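Local coordinates for dephospho-CoA kinase (Legionella pneumophila subsp. pneumophila, PDB 4TTR), which probably catalyses the ATP-dependent phosphorylation of the 3'-hydroxyl group of dephosphocoenzyme A, the final step in the making of coenzyme A, at residues Q62-H67 with E99-P104; I87-S92 with T172-E177; K108-Q113 with H133-L138. One frame throughout, in Å; residues are numbered along the deposited sequence. Where two conformers were deposited one is given.

Contact 1 of 3, residues Q62-H67 with E99-P104; sequences QDIISH and ESLLHP
D63, whose side chain meets L101 across the contact, has its carbonyl O bonded by H67 N at 2.9 Å, a helical bond that holds the turn carrying D63 and I64. No hydrogen bond passes between the two helices. Instead the forked end of L101 divides its methyls between two partners. L101 CD1 lies 3.5 Å from D63 OD2 and 3.9 Å from D63 CB, so the carboxylate sets an oxygen beside a methyl group at van der Waals distance. On the other prong, L101 CD2 rests 3.8 Å from I64 CG1, an apolar contact. With CG anti to the backbone N (chi1 175°), L101 places its two methyls against D63 and I64; D63 CA and L101 CA are 8.4 Å apart. I64 is buried while D63 stays partly exposed, and the side chain of I64 is about 5 Å from a bound phosphate ion, probably from the crystallisation liquor. I64 also touches T54 in a loop. H67 stacks on W97 and is hydrogen-bonded to E94, so helix 59-68 has a second hold on helix 92-115, the two being separated along the chain by helix 81-90.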
loop_
_atom_site.group_PDB
_atom_site.type_symbol
_atom_site.label_atom_id
_atom_site.label_comp_id
_atom_site.label_asym_id
_atom_site.label_seq_id
_atom_site.Cartn_x
_atom_site.Cartn_y
_atom_site.Cartn_z
ATOM N N GLN A 62 5.075 -17.313 -12.888
ATOM C CA GLN A 62 5.006 -17.916 -14.213
ATOM C C GLN A 62 3.969 -17.221 -15.095
ATOM O O GLN A 62 4.224 -16.961 -16.271
ATOM C CB GLN A 62 4.687 -19.410 -14.097
ATOM C CG GLN A 62 5.833 -20.239 -13.508
ATOM C CD GLN A 62 5.383 -21.575 -12.932
ATOM O OE1 GLN A 62 4.193 -21.888 -12.908
ATOM N NE2 GLN A 62 6.341 -22.369 -12.465
ATOM N N ASP A 63 2.804 -16.920 -14.527
ATOM C CA ASP A 63 1.726 -16.288 -15.281
ATOM C C ASP A 63 2.077 -14.854 -15.670
ATOM O O ASP A 63 1.700 -14.385 -16.742
ATOM C CB ASP A 63 0.428 -16.297 -14.477
ATOM C CG ASP A 63 -0.056 -17.698 -14.158
ATOM O OD1 ASP A 63 0.356 -18.651 -14.852
ATOM O OD2 ASP A 63 -0.858 -17.841 -13.213
ATOM N N ILE A 64 2.787 -14.162 -14.786
ATOM C CA ILE A 64 3.227 -12.798 -15.040
ATOM C C ILE A 64 4.183 -12.749 -16.235
ATOM O O ILE A 64 4.026 -11.919 -17.132
ATOM C CB ILE A 64 3.909 -12.199 -13.784
ATOM C CG1 ILE A 64 2.848 -11.852 -12.739
ATOM C CG2 ILE A 64 4.703 -10.936 -14.124
ATOM C CD1 ILE A 64 3.402 -11.551 -11.361
ATOM N N ILE A 65 5.165 -13.644 -16.248
ATOM C CA ILE A 65 6.165 -13.667 -17.313
ATOM C C ILE A 65 5.553 -14.127 -18.631
ATOM O O ILE A 65 5.913 -13.625 -19.696
ATOM C CB ILE A 65 7.350 -14.571 -16.932
ATOM C CG1 ILE A 65 8.124 -13.927 -15.784
ATOM C CG2 ILE A 65 8.287 -14.801 -18.122
ATOM C CD1 ILE A 65 9.044 -14.875 -15.057
ATOM N N SER A 66 4.631 -15.079 -18.571
ATOM C CA SER A 66 3.957 -15.542 -19.775
ATOM C C SER A 66 3.069 -14.434 -20.334
ATOM O O SER A 66 2.945 -14.274 -21.548
ATOM C CB SER A 66 3.130 -16.796 -19.488
ATOM O OG SER A 66 1.782 -16.469 -19.202
ATOM N N HIS A 67 2.461 -13.663 -19.439
ATOM C CA HIS A 67 1.549 -12.593 -19.835
ATOM C C HIS A 67 2.277 -11.392 -20.431
ATOM O O HIS A 67 1.937 -10.926 -21.519
ATOM C CB HIS A 67 0.721 -12.144 -18.631
ATOM C CG HIS A 67 -0.326 -11.128 -18.960
ATOM N ND1 HIS A 67 -1.515 -11.457 -19.573
ATOM C CD2 HIS A 67 -0.363 -9.789 -18.759
ATOM C CE1 HIS A 67 -2.241 -10.366 -19.734
ATOM N NE2 HIS A 67 -1.565 -9.339 -19.251
ATOM N N GLU A 99 -4.003 -7.429 -10.565
ATOM C CA GLU A 99 -4.692 -7.429 -9.285
ATOM C C GLU A 99 -5.624 -8.635 -9.205
ATOM O O GLU A 99 -5.764 -9.249 -8.149
ATOM C CB GLU A 99 -5.464 -6.118 -9.084
ATOM C CG GLU A 99 -5.899 -5.859 -7.642
ATOM C CD GLU A 99 -7.145 -6.627 -7.242
ATOM O OE1 GLU A 99 -7.986 -6.891 -8.124
ATOM O OE2 GLU A 99 -7.286 -6.965 -6.045
ATOM N N SER A 100 -6.248 -8.986 -10.327
ATOM C CA SER A 100 -7.126 -10.150 -10.369
ATOM C C SER A 100 -6.337 -11.440 -10.197
ATOM O O SER A 100 -6.815 -12.383 -9.570
ATOM C CB SER A 100 -7.904 -10.202 -11.682
ATOM O OG SER A 100 -8.704 -9.046 -11.848
ATOM N N LEU A 101 -5.133 -11.479 -10.761
ATOM C CA LEU A 101 -4.282 -12.660 -10.679
ATOM C C LEU A 101 -3.830 -12.921 -9.247
ATOM O O LEU A 101 -3.858 -14.054 -8.777
ATOM C CB LEU A 101 -3.054 -12.503 -11.583
ATOM C CG LEU A 101 -2.009 -13.626 -11.511
ATOM C CD1 LEU A 101 -2.488 -14.861 -12.254
ATOM C CD2 LEU A 101 -0.671 -13.154 -12.052
ATOM N N LEU A 102 -3.414 -11.861 -8.561
ATOM C CA LEU A 102 -2.794 -11.988 -7.249
ATOM C C LEU A 102 -3.798 -11.992 -6.100
ATOM O O LEU A 102 -3.495 -12.488 -5.019
ATOM C CB LEU A 102 -1.793 -10.852 -7.037
ATOM C CG LEU A 102 -0.612 -10.813 -8.007
ATOM C CD1 LEU A 102 0.161 -9.515 -7.838
ATOM C CD2 LEU A 102 0.301 -12.011 -7.806
ATOM N N HIS A 103 -4.987 -11.444 -6.331
ATOM C CA HIS A 103 -5.962 -11.258 -5.257
ATOM C C HIS A 103 -6.298 -12.543 -4.489
ATOM O O HIS A 103 -6.313 -12.529 -3.259
ATOM C CB HIS A 103 -7.254 -10.646 -5.809
ATOM C CG HIS A 103 -8.438 -10.844 -4.912
ATOM N ND1 HIS A 103 -8.497 -10.327 -3.635
ATOM C CD2 HIS A 103 -9.598 -11.516 -5.100
ATOM C CE1 HIS A 103 -9.647 -10.665 -3.080
ATOM N NE2 HIS A 103 -10.334 -11.386 -3.947
ATOM N N PRO A 104 -6.564 -13.654 -5.203
ATOM C CA PRO A 104 -6.916 -14.904 -4.516
ATOM C C PRO A 104 -5.829 -15.423 -3.581
ATOM O O PRO A 104 -6.139 -15.840 -2.466
ATOM C CB PRO A 104 -7.136 -15.888 -5.668
ATOM C CG PRO A 104 -7.445 -15.039 -6.841
ATOM C CD PRO A 104 -6.626 -13.809 -6.666
#

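Contact 2 of 3, residues I87-S92 with T172-E177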
loop_
_atom_site.group_PDB
_atom_site.type_symbol
_atom_site.label_atom_id
_atom_site.label_comp_id
_atom_site.label_asym_id
_atom_site.label_seq_id
_atom_site.Cartn_x
_atom_site.Cartn_y
_atom_site.Cartn_z
ATOM N N ILE A 87 4.518 -0.465 -16.064
ATOM C CA ILE A 87 3.447 -0.980 -16.909
ATOM C C ILE A 87 2.101 -0.833 -16.209
ATOM O O ILE A 87 1.133 -0.352 -16.799
ATOM C CB ILE A 87 3.688 -2.466 -17.287
ATOM C CG1 ILE A 87 4.900 -2.581 -18.216
ATOM C CG2 ILE A 87 2.451 -3.064 -17.966
ATOM C CD1 ILE A 87 5.328 -4.010 -18.532
ATOM N N ILE A 88 2.049 -1.251 -14.951
ATOM C CA ILE A 88 0.821 -1.200 -14.167
ATOM C C ILE A 88 0.311 0.236 -14.037
ATOM O O ILE A 88 -0.888 0.492 -14.145
ATOM C CB ILE A 88 1.041 -1.810 -12.750
ATOM C CG1 ILE A 88 1.371 -3.307 -12.833
ATOM C CG2 ILE A 88 -0.172 -1.619 -11.860
ATOM C CD1 ILE A 88 0.492 -4.123 -13.760
ATOM N N PHE A 89 1.222 1.173 -13.809
ATOM C CA PHE A 89 0.842 2.562 -13.584
ATOM C C PHE A 89 0.258 3.215 -14.835
ATOM O O PHE A 89 -0.652 4.033 -14.743
ATOM C CB PHE A 89 2.049 3.365 -13.098
ATOM C CG PHE A 89 1.792 4.840 -12.988
ATOM C CD1 PHE A 89 2.191 5.704 -13.995
ATOM C CD2 PHE A 89 1.144 5.361 -11.881
ATOM C CE1 PHE A 89 1.953 7.061 -13.896
ATOM C CE2 PHE A 89 0.903 6.717 -11.776
ATOM C CZ PHE A 89 1.309 7.568 -12.786
ATOM N N SER A 90 0.780 2.843 -16.001
ATOM C CA SER A 90 0.406 3.496 -17.252
ATOM C C SER A 90 -0.699 2.754 -18.003
ATOM O O SER A 90 -1.349 3.329 -18.874
ATOM C CB SER A 90 1.636 3.640 -18.151
ATOM O OG SER A 90 2.231 2.381 -18.417
ATOM N N ASN A 91 -0.912 1.487 -17.656
ATOM C CA ASN A 91 -1.893 0.641 -18.335
ATOM C C ASN A 91 -2.887 0.055 -17.325
ATOM O O ASN A 91 -2.586 -0.914 -16.628
ATOM C CB ASN A 91 -1.176 -0.476 -19.108
ATOM C CG ASN A 91 -2.056 -1.125 -20.161
ATOM O OD1 ASN A 91 -3.266 -1.263 -19.985
ATOM N ND2 ASN A 91 -1.443 -1.534 -21.268
ATOM N N SER A 92 -4.072 0.654 -17.254
ATOM C CA SER A 92 -5.049 0.309 -16.225
ATOM C C SER A 92 -5.597 -1.105 -16.404
ATOM O O SER A 92 -5.901 -1.787 -15.423
ATOM C CB SER A 92 -6.204 1.316 -16.229
ATOM O OG SER A 92 -7.120 1.041 -17.274
ATOM N N THR A 172 0.787 12.598 -13.250
ATOM C CA THR A 172 0.108 11.434 -13.811
ATOM C C THR A 172 -0.501 10.515 -12.750
ATOM O O THR A 172 -1.028 9.450 -13.073
ATOM C CB THR A 172 1.076 10.610 -14.677
ATOM O OG1 THR A 172 2.277 10.347 -13.940
ATOM C CG2 THR A 172 1.421 11.370 -15.949
ATOM N N GLN A 173 -0.445 10.924 -11.489
ATOM C CA GLN A 173 -0.987 10.099 -10.415
ATOM C C GLN A 173 -2.509 10.072 -10.460
ATOM O O GLN A 173 -3.130 10.979 -11.007
ATOM C CB GLN A 173 -0.507 10.606 -9.059
ATOM C CG GLN A 173 1.003 10.686 -8.958
ATOM C CD GLN A 173 1.680 9.372 -9.308
ATOM O OE1 GLN A 173 1.120 8.296 -9.101
ATOM N NE2 GLN A 173 2.889 9.456 -9.848
ATOM N N PRO A 174 -3.117 9.019 -9.889
ATOM C CA PRO A 174 -4.580 8.940 -9.892
ATOM C C PRO A 174 -5.196 10.055 -9.066
ATOM O O PRO A 174 -4.616 10.458 -8.058
ATOM C CB PRO A 174 -4.871 7.574 -9.257
ATOM C CG PRO A 174 -3.564 6.846 -9.232
ATOM C CD PRO A 174 -2.508 7.890 -9.167
ATOM N N ASN A 175 -6.352 10.553 -9.486
ATOM C CA ASN A 175 -7.051 11.553 -8.698
ATOM C C ASN A 175 -7.513 10.924 -7.395
ATOM O O ASN A 175 -7.945 9.770 -7.369
ATOM C CB ASN A 175 -8.226 12.138 -9.476
ATOM C CG ASN A 175 -7.799 12.740 -10.799
ATOM O OD1 ASN A 175 -7.127 13.770 -10.836
ATOM N ND2 ASN A 175 -8.186 12.096 -11.894
ATOM N N LEU A 176 -7.399 11.687 -6.314
ATOM C CA LEU A 176 -7.625 11.164 -4.977
ATOM C C LEU A 176 -9.002 11.527 -4.447
ATOM O O LEU A 176 -9.391 11.064 -3.378
ATOM C CB LEU A 176 -6.555 11.692 -4.022
ATOM C CG LEU A 176 -5.113 11.536 -4.496
ATOM C CD1 LEU A 176 -4.172 12.328 -3.600
ATOM C CD2 LEU A 176 -4.729 10.067 -4.522
ATOM N N GLU A 177 -9.727 12.357 -5.195
ATOM C CA GLU A 177 -11.025 12.871 -4.759
ATOM C C GLU A 177 -11.932 11.766 -4.222
ATOM O O GLU A 177 -12.485 11.882 -3.127
ATOM C CB GLU A 177 -11.721 13.600 -5.914
ATOM C CG GLU A 177 -13.064 14.219 -5.549
ATOM C CD GLU A 177 -13.643 15.066 -6.670
ATOM O OE1 GLU A 177 -13.023 15.135 -7.754
ATOM O OE2 GLU A 177 -14.720 15.665 -6.467
#
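F89, in the last turn of helix 81-90, faces an irregular backbone at T172 to P174, with F89 CA and Q173 CA 8.4 Å apart. One ring makes the whole contact: with F89 CG anti to the backbone N (chi1 173°), the phenyl group stands out from its helix and pushes its far end against the loop, without a hydrogen bond between the segments. Its tip carbon CZ comes 3.0 Å from T172 O and 3.2 Å from T172 OG1, short for carbon beside oxygen and perhaps partly a limit of the model. T172 CB sits at the ring edge, in its plane, 3.6 Å from F89 CZ. T172 OG1 is hydrogen-bonded to I169 O in the preceding helix, which ties this residue to the end of helix 163-171 while F89 presses on it. Q173 starts off away from the ring, then bends at chi2 (-54°) and brings its amide back, placing OE1 3.1 Å from F89 CE2. Amide and ring planes are 39° apart, neither stacked nor perpendicular, and Q173 NE2 makes a weak bond to I169 O. P174 CD adds only a loose apolar touch, 4.5 Å from F89 CE2. F89 and T172 are exposed, making this a surface contact. The neighbouring I88 packs on R95 and L98 of helix 92-115, whose N-cap residue is N91. On the loop side, Q173 touches I25 and L176 touches N24, so this chain segment borders the P-loop; the Q173 side chain is about 9 Å from that of A26, a predicted ATP-binding residue. Helices 148-159 and 163-171, which this loop follows, are consistent with the lid of P-loop kinases, here abutting helix 81-90.

Contact 3 of 3, residues K108-Q113 with H133-L138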
loop_
_atom_site.group_PDB
_atom_site.type_symbol
_atom_site.label_atom_id
_atom_site.label_comp_id
_atom_site.label_asym_id
_atom_site.label_seq_id
_atom_site.Cartn_x
_atom_site.Cartn_y
_atom_site.Cartn_z
ATOM N N LYS A 108 -5.619 -15.227 0.881
ATOM C CA LYS A 108 -5.415 -16.407 1.712
ATOM C C LYS A 108 -4.305 -16.178 2.734
ATOM O O LYS A 108 -4.393 -16.646 3.870
ATOM C CB LYS A 108 -5.083 -17.625 0.850
ATOM C CG LYS A 108 -6.292 -18.473 0.497
ATOM C CD LYS A 108 -5.884 -19.684 -0.323
ATOM C CE LYS A 108 -5.867 -19.370 -1.809
ATOM N NZ LYS A 108 -4.843 -20.169 -2.540
ATOM N N LYS A 109 -3.263 -15.463 2.322
ATOM C CA LYS A 109 -2.151 -15.152 3.213
ATOM C C LYS A 109 -2.574 -14.140 4.275
ATOM O O LYS A 109 -2.181 -14.254 5.436
ATOM C CB LYS A 109 -0.957 -14.615 2.421
ATOM C CG LYS A 109 0.322 -15.421 2.586
ATOM C CD LYS A 109 0.111 -16.886 2.217
ATOM C CE LYS A 109 1.203 -17.389 1.290
ATOM N NZ LYS A 109 1.053 -18.836 0.958
ATOM N N ILE A 110 -3.370 -13.152 3.873
ATOM C CA ILE A 110 -3.875 -12.151 4.807
ATOM C C ILE A 110 -4.695 -12.839 5.894
ATOM O O ILE A 110 -4.536 -12.553 7.080
ATOM C CB ILE A 110 -4.731 -11.077 4.086
ATOM C CG1 ILE A 110 -3.833 -10.195 3.216
ATOM C CG2 ILE A 110 -5.482 -10.206 5.093
ATOM C CD1 ILE A 110 -4.583 -9.226 2.321
ATOM N N GLU A 111 -5.560 -13.757 5.483
ATOM C CA GLU A 111 -6.427 -14.458 6.419
ATOM C C GLU A 111 -5.636 -15.297 7.427
ATOM O O GLU A 111 -6.012 -15.377 8.597
ATOM C CB GLU A 111 -7.421 -15.329 5.653
ATOM C CG GLU A 111 -8.713 -14.588 5.325
ATOM C CD GLU A 111 -9.462 -15.164 4.134
ATOM O OE1 GLU A 111 -8.940 -16.088 3.475
ATOM O OE2 GLU A 111 -10.582 -14.682 3.858
ATOM N N GLU A 112 -4.539 -15.902 6.981
ATOM C CA GLU A 112 -3.663 -16.648 7.885
ATOM C C GLU A 112 -3.108 -15.742 8.976
ATOM O O GLU A 112 -3.085 -16.111 10.150
ATOM C CB GLU A 112 -2.503 -17.292 7.122
ATOM C CG GLU A 112 -2.882 -18.537 6.346
ATOM C CD GLU A 112 -1.763 -19.030 5.445
ATOM O OE1 GLU A 112 -0.580 -18.739 5.729
ATOM O OE2 GLU A 112 -2.071 -19.710 4.445
ATOM N N GLN A 113 -2.655 -14.558 8.581
ATOM C CA GLN A 113 -2.062 -13.625 9.527
ATOM C C GLN A 113 -3.110 -13.013 10.450
ATOM O O GLN A 113 -2.808 -12.675 11.591
ATOM C CB GLN A 113 -1.311 -12.528 8.780
ATOM C CG GLN A 113 -0.140 -13.056 7.973
ATOM C CD GLN A 113 0.765 -11.951 7.451
ATOM O OE1 GLN A 113 0.943 -10.918 8.096
ATOM N NE2 GLN A 113 1.342 -12.171 6.275
ATOM N N HIS A 133 -14.265 -4.444 -3.273
ATOM C CA HIS A 133 -14.883 -5.765 -3.314
ATOM C C HIS A 133 -13.905 -6.842 -2.860
ATOM O O HIS A 133 -14.315 -7.936 -2.473
ATOM C CB HIS A 133 -15.390 -6.080 -4.725
ATOM C CG HIS A 133 -16.545 -5.230 -5.159
ATOM N ND1 HIS A 133 -16.920 -4.083 -4.490
ATOM C CD2 HIS A 133 -17.412 -5.363 -6.190
ATOM C CE1 HIS A 133 -17.964 -3.546 -5.094
ATOM N NE2 HIS A 133 -18.283 -4.303 -6.129
ATOM N N HIS A 134 -12.614 -6.530 -2.914
ATOM C CA HIS A 134 -11.580 -7.459 -2.474
ATOM C C HIS A 134 -11.201 -7.216 -1.010
ATOM O O HIS A 134 -10.584 -8.076 -0.373
ATOM C CB HIS A 134 -10.349 -7.340 -3.378
ATOM C CG HIS A 134 -10.572 -7.864 -4.764
ATOM N ND1 HIS A 134 -9.557 -7.982 -5.690
ATOM C CD2 HIS A 134 -11.695 -8.301 -5.379
ATOM C CE1 HIS A 134 -10.047 -8.475 -6.815
ATOM N NE2 HIS A 134 -11.341 -8.675 -6.654
ATOM N N TYR A 135 -11.584 -6.051 -0.485
ATOM C CA TYR A 135 -11.367 -5.714 0.922
ATOM C C TYR A 135 -12.642 -5.197 1.589
ATOM O O TYR A 135 -12.654 -4.096 2.142
ATOM C CB TYR A 135 -10.257 -4.669 1.051
ATOM C CG TYR A 135 -8.913 -5.157 0.569
ATOM C CD1 TYR A 135 -8.144 -6.005 1.352
ATOM C CD2 TYR A 135 -8.414 -4.772 -0.669
ATOM C CE1 TYR A 135 -6.916 -6.460 0.920
ATOM C CE2 TYR A 135 -7.183 -5.220 -1.111
ATOM C CZ TYR A 135 -6.439 -6.065 -0.311
ATOM O OH TYR A 135 -5.215 -6.518 -0.742
ATOM N N PRO A 136 -13.721 -5.994 1.544
ATOM C CA PRO A 136 -15.009 -5.598 2.119
ATOM C C PRO A 136 -15.049 -5.704 3.642
ATOM O O PRO A 136 -16.025 -5.276 4.257
ATOM C CB PRO A 136 -15.984 -6.592 1.488
ATOM C CG PRO A 136 -15.166 -7.820 1.302
ATOM C CD PRO A 136 -13.787 -7.338 0.941
ATOM N N TYR A 137 -13.998 -6.262 4.234
ATOM C CA TYR A 137 -13.985 -6.562 5.664
ATOM C C TYR A 137 -13.316 -5.478 6.512
ATOM O O TYR A 137 -13.262 -5.590 7.735
ATOM C CB TYR A 137 -13.285 -7.904 5.909
ATOM C CG TYR A 137 -11.943 -8.055 5.220
ATOM C CD1 TYR A 137 -11.848 -8.645 3.967
ATOM C CD2 TYR A 137 -10.774 -7.619 5.828
ATOM C CE1 TYR A 137 -10.628 -8.794 3.336
ATOM C CE2 TYR A 137 -9.549 -7.763 5.205
ATOM C CZ TYR A 137 -9.482 -8.349 3.960
ATOM O OH TYR A 137 -8.266 -8.492 3.339
ATOM N N LEU A 138 -12.812 -4.431 5.868
ATOM C CA LEU A 138 -12.148 -3.348 6.584
ATOM C C LEU A 138 -13.143 -2.517 7.388
ATOM O O LEU A 138 -14.181 -2.117 6.868
ATOM C CB LEU A 138 -11.400 -2.447 5.599
ATOM C CG LEU A 138 -10.292 -3.105 4.775
ATOM C CD1 LEU A 138 -9.672 -2.083 3.839
ATOM C CD2 LEU A 138 -9.233 -3.728 5.672
#
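I110 packs against Y135 and Y137 at one side of the P-loop kinase fold, where helix 92-115 meets the loop that leads from strand 122-125 to strand 140-145. The tight part is a buried isoleucine set against two tyrosines. I110 CD1 reaches the edge of the Y135 ring, close to the ring plane, 3.9 Å from Y135 CE1; side chain and ring cross at about a right angle. The same methyl lies 3.9 Å from Y137 OH, so the end of the isoleucine touches both aromatic residues. Its chi1 of -70° sets CG1 beside the backbone N and leaves CG2 anti to it, and both branches thereby turn to the loop. A type I turn from Y135 to L138 brings the two rings to the same isoleucine: Y137 stands with chi1 at 49°, CG between its backbone N and carbonyl carbon, while Y135 presents the CE1 edge of its ring. Beyond these residues the packing soon thins. I110 CA and Y135 CA, the nearest such pair, are 10.6 Å apart, so the backbones are bridged by side chains alone. E111 OE2, on the residue next to I110, comes no closer than 5.9 Å, to Y137 CE1, and forms a salt bridge with R107 of its own helix. P136 at the turn and H133 before it are exposed. On the buried side, I110 also leans on I44 of strand 42-45 and thus lies between the two tyrosines and the sheet; of the tyrosines, Y135 touches I126 and F130, and Y137 touches S18 at the start of strand 18-23. The Y137 hydroxyl is buried here with no hydrogen-bond partner in the model, and the methyl I110 CG2 lies 3.7 Å from Y137 OH.

In the fold
Helix 92-115 joins contacts 1 and 3, which use different turns of it, with centres about 18 Å apart. They also touch directly: E99 OE2 is probably hydrogen-bonded to H134 ND1, and the H103 ring stacks on H134. Contact 2 stands aside, its centre about 19 Å from contact 1 and 23 Å from contact 3, but its helix 81-90 is followed by helix 92-115 after a break at N91. Along the chain contact 1 closes before contact 3 opens, contacts 1 and 2 alternate, and contact 3 is nested within contact 2. One long helix thus links the helical region at 59-90 to the parallel sheet, while contact 2 joins that region to the chain beside the P-loop.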